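Phosphatidylglycerol lysyltransferase C-terminal domain-containing protein (Bacteroides thetaiotaomicron, PDB 2HQY) is of unknown function but binds coenzyme A and probably transfers an acyl or aminoacyl group. Local coordinates at residues I160-I165 with N200-G205; R192-A197 with V218-G223; F231-E236 with N255-Q260. All coordinates share one frame; numbering follows the deposited sequence. Where two conformers were deposited one is given.

Contact 1. Residues I160-I165 with N200-G205; sequences ITPDRI and NFEALG
Ile160 sets its CG2 methyl over one face of the Phe201 ring, the broadest patch between the loop 160-165 and the short helix 201-204. The two side chains cross at about a right angle, and CB, CG2 and CD1 of the isoleucine gather at the outer end of the ring, by CE2, CZ and CE1. Ile160 CG2 sits 4.0 Å from the ring centroid, 20° off the normal, in a CH-pi contact, and is also 3.8 Å from Phe201 CE2. The longer branch, extended, runs past the outer end of the ring on the same side as CG2, where Ile160 CD1 is 3.9 Å from Phe201 CZ. Phe201 can present its ring this way because CG stands anti to the backbone N (chi1 -160°), which swings the aromatic group off the short helix toward the loop.

Ile165, at the start of helix 165-179, comes in at the root of the phenylalanine. In one of its two conformers CD1 lies 3.9 Å from Phe201 CB and meets the ring at a slant, a less certain touch.

At the solvent edge the partners change. Glu202 reaches across Pro162 at roughly a right angle, bringing OE2 within 3.6 Å of Pro162 CG. A water donates to that same carboxylate oxygen, Glu202 OE2, at 3.3 Å, and more weakly to Ile160 O. Gly205 closes helix 201-204 in a Schellman motif. Nearby, Asp163 forms a salt bridge with Lys88 of the second subunit, and Asn200 bonds to Gln44 of that subunit.

The chemistry is therefore layered: an aliphatic-on-aromatic patch, with Ile160 and Phe201 buried, joins the two segments, while the polar link between them is a single water bridge, weak on its Ile160 side, so the cohesion is probably mainly apolar.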
loop_
_atom_site.group_PDB
_atom_site.type_symbol
_atom_site.label_atom_id
_atom_site.label_comp_id
_atom_site.label_asym_id
_atom_site.label_seq_id
_atom_site.Cartn_x
_atom_site.Cartn_y
_atom_site.Cartn_z
ATOM N N ILE A 160 -18.629 -0.710 17.724
ATOM C CA ILE A 160 -17.190 -0.482 17.739
ATOM C C ILE A 160 -16.938 0.989 18.091
ATOM O O ILE A 160 -17.467 1.897 17.442
ATOM C CB ILE A 160 -16.485 -0.858 16.405
ATOM C CG1 ILE A 160 -16.546 -2.387 16.173
ATOM C CG2 ILE A 160 -15.022 -0.407 16.451
ATOM C CD1 ILE A 160 -15.987 -2.850 14.819
ATOM N N THR A 161 -16.198 1.204 19.180
ATOM C CA THR A 161 -15.801 2.540 19.613
ATOM C C THR A 161 -14.278 2.535 19.627
ATOM O O THR A 161 -13.644 1.443 19.563
ATOM C CB THR A 161 -16.287 2.840 21.052
ATOM O OG1 THR A 161 -15.858 1.771 21.896
ATOM C CG2 THR A 161 -17.806 2.961 21.094
ATOM N N PRO A 162 -13.666 3.734 19.711
ATOM C CA PRO A 162 -12.198 3.804 19.763
ATOM C C PRO A 162 -11.558 2.917 20.807
ATOM O O PRO A 162 -10.575 2.264 20.485
ATOM C CB PRO A 162 -11.926 5.306 20.021
ATOM C CG PRO A 162 -13.051 5.972 19.262
ATOM C CD PRO A 162 -14.251 5.095 19.656
ATOM N N ASP A 163 -12.119 2.844 22.017
ATOM C CA ASP A 163 -11.513 2.016 23.063
ATOM C C ASP A 163 -11.647 0.513 22.826
ATOM O O ASP A 163 -10.964 -0.282 23.482
ATOM C CB ASP A 163 -12.095 2.340 24.444
ATOM C CG ASP A 163 -11.267 1.725 25.581
ATOM O OD1 ASP A 163 -9.988 1.798 25.546
ATOM O OD2 ASP A 163 -11.888 1.142 26.510
ATOM N N ARG A 164 -12.524 0.137 21.891
ATOM C CA ARG A 164 -12.781 -1.264 21.581
ATOM C C ARG A 164 -12.115 -1.750 20.288
ATOM O O ARG A 164 -12.292 -2.917 19.905
ATOM C CB ARG A 164 -14.291 -1.538 21.546
ATOM C CG ARG A 164 -14.993 -1.309 22.896
ATOM C CD ARG A 164 -16.462 -1.752 22.831
ATOM N NE ARG A 164 -17.164 -1.424 24.072
ATOM C CZ ARG A 164 -18.165 -0.545 24.165
ATOM N NH1 ARG A 164 -18.726 -0.337 25.348
ATOM N NH2 ARG A 164 -18.639 0.104 23.096
ATOM N N ILE A 165 -11.333 -0.884 19.640
ATOM C CA ILE A 165 -10.605 -1.275 18.428
ATOM C C ILE A 165 -9.610 -2.384 18.753
ATOM O O ILE A 165 -9.496 -3.381 18.001
ATOM C CB ILE A 165 -9.869 -0.066 17.783
ATOM C CG1 ILE A 165 -10.850 1.082 17.458
ATOM C CG2 ILE A 165 -9.074 -0.509 16.542
ATOM C CD1 ILE A 165 -11.679 0.905 16.161
ATOM N N ASN A 200 -7.777 3.092 11.017
ATOM C CA ASN A 200 -8.299 4.352 10.487
ATOM C C ASN A 200 -9.837 4.422 10.515
ATOM O O ASN A 200 -10.460 5.096 9.703
ATOM C CB ASN A 200 -7.758 4.518 9.072
ATOM C CG ASN A 200 -6.238 4.617 9.071
ATOM O OD1 ASN A 200 -5.675 5.636 9.520
ATOM N ND2 ASN A 200 -5.568 3.562 8.610
ATOM N N PHE A 201 -10.427 3.769 11.498
ATOM C CA PHE A 201 -11.860 3.485 11.502
ATOM C C PHE A 201 -12.734 4.746 11.368
ATOM O O PHE A 201 -13.630 4.806 10.522
ATOM C CB PHE A 201 -12.200 2.775 12.827
ATOM C CG PHE A 201 -13.482 2.004 12.791
ATOM C CD1 PHE A 201 -13.528 0.727 12.200
ATOM C CD2 PHE A 201 -14.640 2.520 13.387
ATOM C CE1 PHE A 201 -14.711 -0.058 12.211
ATOM C CE2 PHE A 201 -15.854 1.754 13.393
ATOM C CZ PHE A 201 -15.892 0.465 12.798
ATOM N N GLU A 202 -12.461 5.741 12.201
ATOM C CA GLU A 202 -13.278 6.951 12.208
ATOM C C GLU A 202 -13.067 7.796 10.971
ATOM O O GLU A 202 -14.038 8.311 10.390
ATOM C CB GLU A 202 -13.030 7.756 13.480
ATOM C CG GLU A 202 -13.669 7.031 14.648
ATOM C CD GLU A 202 -13.807 7.880 15.898
ATOM O OE1 GLU A 202 -12.909 8.721 16.179
ATOM O OE2 GLU A 202 -14.817 7.683 16.614
ATOM N N ALA A 203 -11.813 7.936 10.540
ATOM C CA ALA A 203 -11.513 8.727 9.342
ATOM C C ALA A 203 -12.232 8.168 8.110
ATOM O O ALA A 203 -12.661 8.924 7.253
ATOM C CB ALA A 203 -10.019 8.778 9.078
ATOM N N LEU A 204 -12.293 6.845 8.015
ATOM C CA LEU A 204 -12.942 6.180 6.871
ATOM C C LEU A 204 -14.466 6.334 6.853
ATOM O O LEU A 204 -15.070 6.261 5.776
ATOM C CB LEU A 204 -12.579 4.714 6.836
ATOM C CG LEU A 204 -11.126 4.416 6.500
ATOM C CD1 LEU A 204 -10.858 2.924 6.824
ATOM C CD2 LEU A 204 -10.826 4.745 4.990
ATOM N N GLY A 205 -15.075 6.541 8.025
ATOM C CA GLY A 205 -16.540 6.618 8.116
ATOM C C GLY A 205 -17.218 5.287 8.419
ATOM O O GLY A 205 -18.434 5.117 8.179
HETATM O O HOH W 1 -16.371 4.826 16.203
#

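Contact 2. Residues R192-A197 with V218-G223; sequences RALIYA and VAFTFG
The forked end of Leu194 straddles the tip of Phe220: CD1 and CD2 both lie 4.1 Å from Phe220 CZ, and CD2 meets the ring at its edge, near its plane. The two side chains approach from opposite directions, the leucine reaching out from the helix and the ring reaching from the strand. Leu194 manages this with CG anti to its own N (chi1 -173°), which turns a side chain that starts off along the flank of the helix toward the sheet.

One turn along, the shapes are reversed. Ala197 puts only a methyl on the helix surface, and the CZ/CE1 end of Phe222 fills the shallow hollow over it. Ala197 CB is 3.5 Å from Phe222 CZ and 3.7 Å from Phe222 CE1, with the ring meeting the methyl at a slant. The flank of the leucine closes the hollow on the other side, Leu194 CG lying 4.3 Å from Phe222 CE2.

Phe220 and Phe222 sit two residues apart on one face of the strand. Both rings take much the same first torsion, CG between the backbone N and the carbonyl carbon (chi1 72° in Phe220), which sends them off the strand in the same sense, with CE2 of Phe222 in the plane of Phe220 at its edge. Val235 of the neighbouring strand touches both rings and Leu194, and Cys168 and Leu171 of helix 165-179 pack on Phe220. Away from the strand, Arg192 forms a salt bridge with Asp42 of the second subunit.

Helix segment 192-197 and strand segment 218-223 cross at 78°, their axes 11.0 Å apart at closest. This is helix-on-sheet packing in an alpha/beta core, consistent with an acetyltransferase-like domain, and the side chain of Leu194 is about 8 Å from the bound coenzyme A.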
loop_
_atom_site.group_PDB
_atom_site.type_symbol
_atom_site.label_atom_id
_atom_site.label_comp_id
_atom_site.label_asym_id
_atom_site.label_seq_id
_atom_site.Cartn_x
_atom_site.Cartn_y
_atom_site.Cartn_z
ATOM N N ARG A 192 -4.339 -7.430 5.949
ATOM C CA ARG A 192 -3.784 -6.071 5.689
ATOM C C ARG A 192 -4.901 -5.023 5.547
ATOM O O ARG A 192 -4.810 -3.911 6.099
ATOM C CB ARG A 192 -2.902 -6.083 4.432
ATOM C CG ARG A 192 -1.583 -6.866 4.613
ATOM C CD ARG A 192 -0.657 -6.214 5.691
ATOM N NE ARG A 192 -0.586 -4.761 5.526
ATOM C CZ ARG A 192 0.110 -4.104 4.594
ATOM N NH1 ARG A 192 0.887 -4.755 3.699
ATOM N NH2 ARG A 192 0.041 -2.769 4.579
ATOM N N ALA A 193 -5.951 -5.375 4.810
ATOM C CA ALA A 193 -7.073 -4.445 4.602
ATOM C C ALA A 193 -7.863 -4.224 5.892
ATOM O O ALA A 193 -8.226 -3.090 6.221
ATOM C CB ALA A 193 -7.977 -4.954 3.494
ATOM N N LEU A 194 -8.071 -5.298 6.645
ATOM C CA LEU A 194 -8.863 -5.214 7.877
ATOM C C LEU A 194 -8.154 -4.336 8.913
ATOM O O LEU A 194 -8.766 -3.493 9.559
ATOM C CB LEU A 194 -9.070 -6.647 8.396
ATOM C CG LEU A 194 -9.990 -6.923 9.565
ATOM C CD1 LEU A 194 -10.407 -8.433 9.494
ATOM C CD2 LEU A 194 -9.209 -6.614 10.852
ATOM N N ILE A 195 -6.862 -4.546 9.052
ATOM C CA ILE A 195 -6.080 -3.803 10.026
ATOM C C ILE A 195 -6.013 -2.304 9.651
ATOM O O ILE A 195 -6.148 -1.432 10.520
ATOM C CB ILE A 195 -4.694 -4.440 10.209
ATOM C CG1 ILE A 195 -4.834 -5.791 10.982
ATOM C CG2 ILE A 195 -3.726 -3.405 10.847
ATOM C CD1 ILE A 195 -3.534 -6.587 11.052
ATOM N N TYR A 196 -5.819 -1.998 8.370
ATOM C CA TYR A 196 -5.858 -0.582 7.939
ATOM C C TYR A 196 -7.209 0.035 8.313
ATOM O O TYR A 196 -7.271 1.144 8.838
ATOM C CB TYR A 196 -5.621 -0.478 6.429
ATOM C CG TYR A 196 -5.731 0.931 5.892
ATOM C CD1 TYR A 196 -4.594 1.706 5.648
ATOM C CD2 TYR A 196 -6.983 1.481 5.621
ATOM C CE1 TYR A 196 -4.716 2.996 5.134
ATOM C CE2 TYR A 196 -7.126 2.771 5.117
ATOM C CZ TYR A 196 -6.003 3.510 4.856
ATOM O OH TYR A 196 -6.147 4.801 4.372
ATOM N N ALA A 197 -8.293 -0.679 8.022
ATOM C CA ALA A 197 -9.640 -0.183 8.353
ATOM C C ALA A 197 -9.833 0.086 9.830
ATOM O O ALA A 197 -10.392 1.135 10.221
ATOM C CB ALA A 197 -10.699 -1.169 7.875
ATOM N N VAL A 218 -16.133 -12.303 21.077
ATOM C CA VAL A 218 -16.270 -13.511 20.267
ATOM C C VAL A 218 -16.620 -13.247 18.793
ATOM O O VAL A 218 -16.655 -14.171 17.998
ATOM C CB VAL A 218 -17.311 -14.528 20.856
ATOM C CG1 VAL A 218 -16.866 -15.034 22.229
ATOM C CG2 VAL A 218 -18.747 -13.952 20.856
ATOM N N ALA A 219 -16.917 -11.999 18.437
ATOM C CA ALA A 219 -17.165 -11.651 17.027
ATOM C C ALA A 219 -17.067 -10.146 16.857
ATOM O O ALA A 219 -17.287 -9.415 17.825
ATOM C CB ALA A 219 -18.551 -12.124 16.578
ATOM N N PHE A 220 -16.719 -9.695 15.646
ATOM C CA PHE A 220 -16.911 -8.276 15.292
ATOM C C PHE A 220 -17.226 -8.158 13.805
ATOM O O PHE A 220 -16.989 -9.105 13.018
ATOM C CB PHE A 220 -15.700 -7.410 15.698
ATOM C CG PHE A 220 -14.481 -7.630 14.838
ATOM C CD1 PHE A 220 -14.276 -6.850 13.689
ATOM C CD2 PHE A 220 -13.545 -8.621 15.182
ATOM C CE1 PHE A 220 -13.156 -7.061 12.859
ATOM C CE2 PHE A 220 -12.409 -8.825 14.371
ATOM C CZ PHE A 220 -12.234 -8.038 13.196
ATOM N N THR A 221 -17.749 -7.004 13.421
ATOM C CA THR A 221 -18.155 -6.752 12.029
ATOM C C THR A 221 -18.107 -5.272 11.811
ATOM O O THR A 221 -18.297 -4.515 12.775
ATOM C CB THR A 221 -19.590 -7.335 11.749
ATOM O OG1 THR A 221 -19.898 -7.241 10.358
ATOM C CG2 THR A 221 -20.680 -6.635 12.570
ATOM N N PHE A 222 -17.842 -4.841 10.574
ATOM C CA PHE A 222 -17.919 -3.427 10.256
ATOM C C PHE A 222 -18.225 -3.223 8.774
ATOM O O PHE A 222 -18.110 -4.171 7.940
ATOM C CB PHE A 222 -16.655 -2.657 10.705
ATOM C CG PHE A 222 -15.363 -3.092 10.060
ATOM C CD1 PHE A 222 -15.091 -2.774 8.712
ATOM C CD2 PHE A 222 -14.360 -3.680 10.836
ATOM C CE1 PHE A 222 -13.846 -3.109 8.137
ATOM C CE2 PHE A 222 -13.125 -4.029 10.273
ATOM C CZ PHE A 222 -12.862 -3.724 8.926
ATOM N N GLY A 223 -18.656 -2.006 8.460
ATOM C CA GLY A 223 -18.973 -1.629 7.095
ATOM C C GLY A 223 -19.346 -0.175 7.036
ATOM O O GLY A 223 -19.222 0.557 8.021
#

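Contact 3. Residues F231-E236 with N255-Q260; sequences FGVHVE and NRIPEQ
Ile257 rests on one face of the Phe231 ring, and this CH-pi contact dominates. Its CG1 is 3.9 Å from the ring centroid and 17° off the normal, displaced toward the rim. The isoleucine runs along the near side of the ring: CD1 comes to 3.5 Å from Phe231 CD2, while the other branch, CG2, is 3.8 Å from Phe231 CG. With CG2 anti to the backbone N and CG1 beside it (chi1 -69°), the two branches of Ile257 spread across the side of the ring nearest the strand. Phe231 holds CG anti to its own N (chi1 -166°), which turns the ring toward Ile257.

Purely aliphatic packing is slight. Ile257 CD1 also touches Val233 lightly, 4.4 Å from its CG2.

Polar interactions belong to the frame around this apolar patch. The backbone of Phe231 bonds to Tyr263 and Asn265, and that of Val233 to Asn265, tying the strand to its parallel neighbour 263-265. Ile257 O receives a weak hydrogen bond from Arg127 NH1, and Asn255 ND2, in the last turn of helix 245-256, bonds to Ala131 O of helix 127-132.

The arrangement belongs to a beta-alpha-beta crossover: strand 230-238, helix 245-256 and parallel strand 263-265. Ile257 is the residue by which the chain leaving the helix closes onto the start of the first strand. The same unit carries Tyr246, a coenzyme A-binding residue, at the other end of the helix, as in acetyltransferase-like folds.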
loop_
_atom_site.group_PDB
_atom_site.type_symbol
_atom_site.label_atom_id
_atom_site.label_comp_id
_atom_site.label_asym_id
_atom_site.label_seq_id
_atom_site.Cartn_x
_atom_site.Cartn_y
_atom_site.Cartn_z
ATOM N N PHE A 231 -25.814 -0.327 1.990
ATOM C CA PHE A 231 -24.776 -0.365 3.030
ATOM C C PHE A 231 -23.934 -1.614 2.779
ATOM O O PHE A 231 -24.494 -2.689 2.523
ATOM C CB PHE A 231 -25.453 -0.452 4.393
ATOM C CG PHE A 231 -24.525 -0.175 5.549
ATOM C CD1 PHE A 231 -24.407 1.112 6.060
ATOM C CD2 PHE A 231 -23.743 -1.191 6.092
ATOM C CE1 PHE A 231 -23.549 1.388 7.144
ATOM C CE2 PHE A 231 -22.872 -0.936 7.171
ATOM C CZ PHE A 231 -22.774 0.365 7.686
ATOM N N GLY A 232 -22.616 -1.512 2.905
ATOM C CA GLY A 232 -21.752 -2.666 2.658
ATOM C C GLY A 232 -21.224 -3.176 3.986
ATOM O O GLY A 232 -20.730 -2.402 4.804
ATOM N N VAL A 233 -21.319 -4.476 4.201
ATOM C CA VAL A 233 -20.676 -5.103 5.335
ATOM C C VAL A 233 -19.349 -5.671 4.821
ATOM O O VAL A 233 -19.340 -6.590 3.998
ATOM C CB VAL A 233 -21.571 -6.221 5.976
ATOM C CG1 VAL A 233 -20.848 -6.873 7.153
ATOM C CG2 VAL A 233 -22.878 -5.619 6.437
ATOM N N HIS A 234 -18.238 -5.107 5.278
ATOM C CA HIS A 234 -16.914 -5.441 4.698
ATOM C C HIS A 234 -16.216 -6.607 5.381
ATOM O O HIS A 234 -15.435 -7.327 4.752
ATOM C CB HIS A 234 -15.977 -4.216 4.672
ATOM C CG HIS A 234 -16.575 -3.024 3.986
ATOM N ND1 HIS A 234 -17.491 -3.151 2.958
ATOM C CD2 HIS A 234 -16.417 -1.692 4.188
ATOM C CE1 HIS A 234 -17.892 -1.944 2.583
ATOM N NE2 HIS A 234 -17.244 -1.044 3.304
ATOM N N VAL A 235 -16.444 -6.758 6.682
ATOM C CA VAL A 235 -15.723 -7.748 7.486
ATOM C C VAL A 235 -16.718 -8.331 8.470
ATOM O O VAL A 235 -17.544 -7.594 9.030
ATOM C CB VAL A 235 -14.523 -7.062 8.287
ATOM C CG1 VAL A 235 -13.981 -7.924 9.407
ATOM C CG2 VAL A 235 -13.334 -6.675 7.317
ATOM N N GLU A 236 -16.631 -9.645 8.665
ATOM C CA GLU A 236 -17.296 -10.309 9.772
ATOM C C GLU A 236 -16.412 -11.459 10.248
ATOM O O GLU A 236 -16.070 -12.350 9.455
ATOM C CB GLU A 236 -18.669 -10.816 9.298
ATOM C CG GLU A 236 -19.637 -11.189 10.392
ATOM C CD GLU A 236 -20.959 -11.680 9.803
ATOM O OE1 GLU A 236 -21.963 -10.938 9.896
ATOM O OE2 GLU A 236 -20.967 -12.781 9.196
ATOM N N ASN A 255 -29.566 -4.496 12.450
ATOM C CA ASN A 255 -30.484 -3.600 13.151
ATOM C C ASN A 255 -29.961 -2.200 13.448
ATOM O O ASN A 255 -30.752 -1.275 13.740
ATOM C CB ASN A 255 -31.048 -4.300 14.388
ATOM C CG ASN A 255 -32.221 -5.203 14.017
ATOM O OD1 ASN A 255 -33.349 -4.724 13.783
ATOM N ND2 ASN A 255 -31.962 -6.494 13.923
ATOM N N ARG A 256 -28.640 -2.049 13.386
ATOM C CA ARG A 256 -27.976 -0.749 13.587
ATOM C C ARG A 256 -27.778 0.023 12.270
ATOM O O ARG A 256 -27.539 1.234 12.275
ATOM C CB ARG A 256 -26.628 -0.952 14.283
ATOM C CG ARG A 256 -26.711 -1.646 15.656
ATOM C CD ARG A 256 -27.641 -0.896 16.643
ATOM N NE ARG A 256 -27.541 -1.504 17.975
ATOM C CZ ARG A 256 -26.853 -1.031 19.014
ATOM N NH1 ARG A 256 -26.217 0.144 18.955
ATOM N NH2 ARG A 256 -26.862 -1.739 20.146
ATOM N N ILE A 257 -27.873 -0.671 11.144
ATOM C CA ILE A 257 -27.742 -0.016 9.848
ATOM C C ILE A 257 -28.977 0.874 9.614
ATOM O O ILE A 257 -30.116 0.395 9.758
ATOM C CB ILE A 257 -27.597 -1.078 8.709
ATOM C CG1 ILE A 257 -26.236 -1.793 8.820
ATOM C CG2 ILE A 257 -27.822 -0.412 7.326
ATOM C CD1 ILE A 257 -26.104 -3.056 7.918
ATOM N N PRO A 258 -28.760 2.171 9.324
ATOM C CA PRO A 258 -29.860 3.124 9.130
ATOM C C PRO A 258 -30.875 2.666 8.068
ATOM O O PRO A 258 -30.491 2.046 7.080
ATOM C CB PRO A 258 -29.129 4.391 8.693
ATOM C CG PRO A 258 -27.788 4.290 9.377
ATOM C CD PRO A 258 -27.446 2.835 9.212
ATOM N N GLU A 259 -32.152 2.983 8.273
ATOM C CA GLU A 259 -33.241 2.456 7.431
ATOM C C GLU A 259 -33.192 2.890 5.968
ATOM O O GLU A 259 -33.726 2.190 5.117
ATOM C CB GLU A 259 -34.642 2.731 8.034
ATOM C CG GLU A 259 -35.007 1.748 9.165
ATOM C CD GLU A 259 -36.514 1.587 9.413
ATOM O OE1 GLU A 259 -36.920 0.451 9.776
ATOM O OE2 GLU A 259 -37.293 2.572 9.264
ATOM N N GLN A 260 -32.545 4.016 5.670
ATOM C CA GLN A 260 -32.452 4.475 4.276
ATOM C C GLN A 260 -31.662 3.493 3.394
ATOM O O GLN A 260 -31.810 3.473 2.172
ATOM C CB GLN A 260 -31.865 5.888 4.179
ATOM C CG GLN A 260 -30.401 6.030 4.598
ATOM C CD GLN A 260 -30.243 6.659 5.980
ATOM O OE1 GLN A 260 -29.292 7.403 6.211
ATOM N NE2 GLN A 260 -31.183 6.390 6.889
#

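How the contacts relate
Contact 2 is fully buried, contact 3 is a buried patch beside an exposed turn, and contact 1 is the most superficial, with a water and a carboxylate at its edge. All three rest on aliphatic groups against phenylalanines; contacts 1 and 3 place an isoleucine over a ring face, whereas contact 2 meets one ring at its edge and the other obliquely. Contacts 1 and 2 adjoin, Phe201 CE1 lying 3.6 Å from Phe222 CB, and both border the second subunit. Contacts 2 and 3 use neighbouring strands, joined by probable hydrogen bonds such as Phe222 O to His234 N at 2.8 Å. Contacts 1 and 3 do not touch.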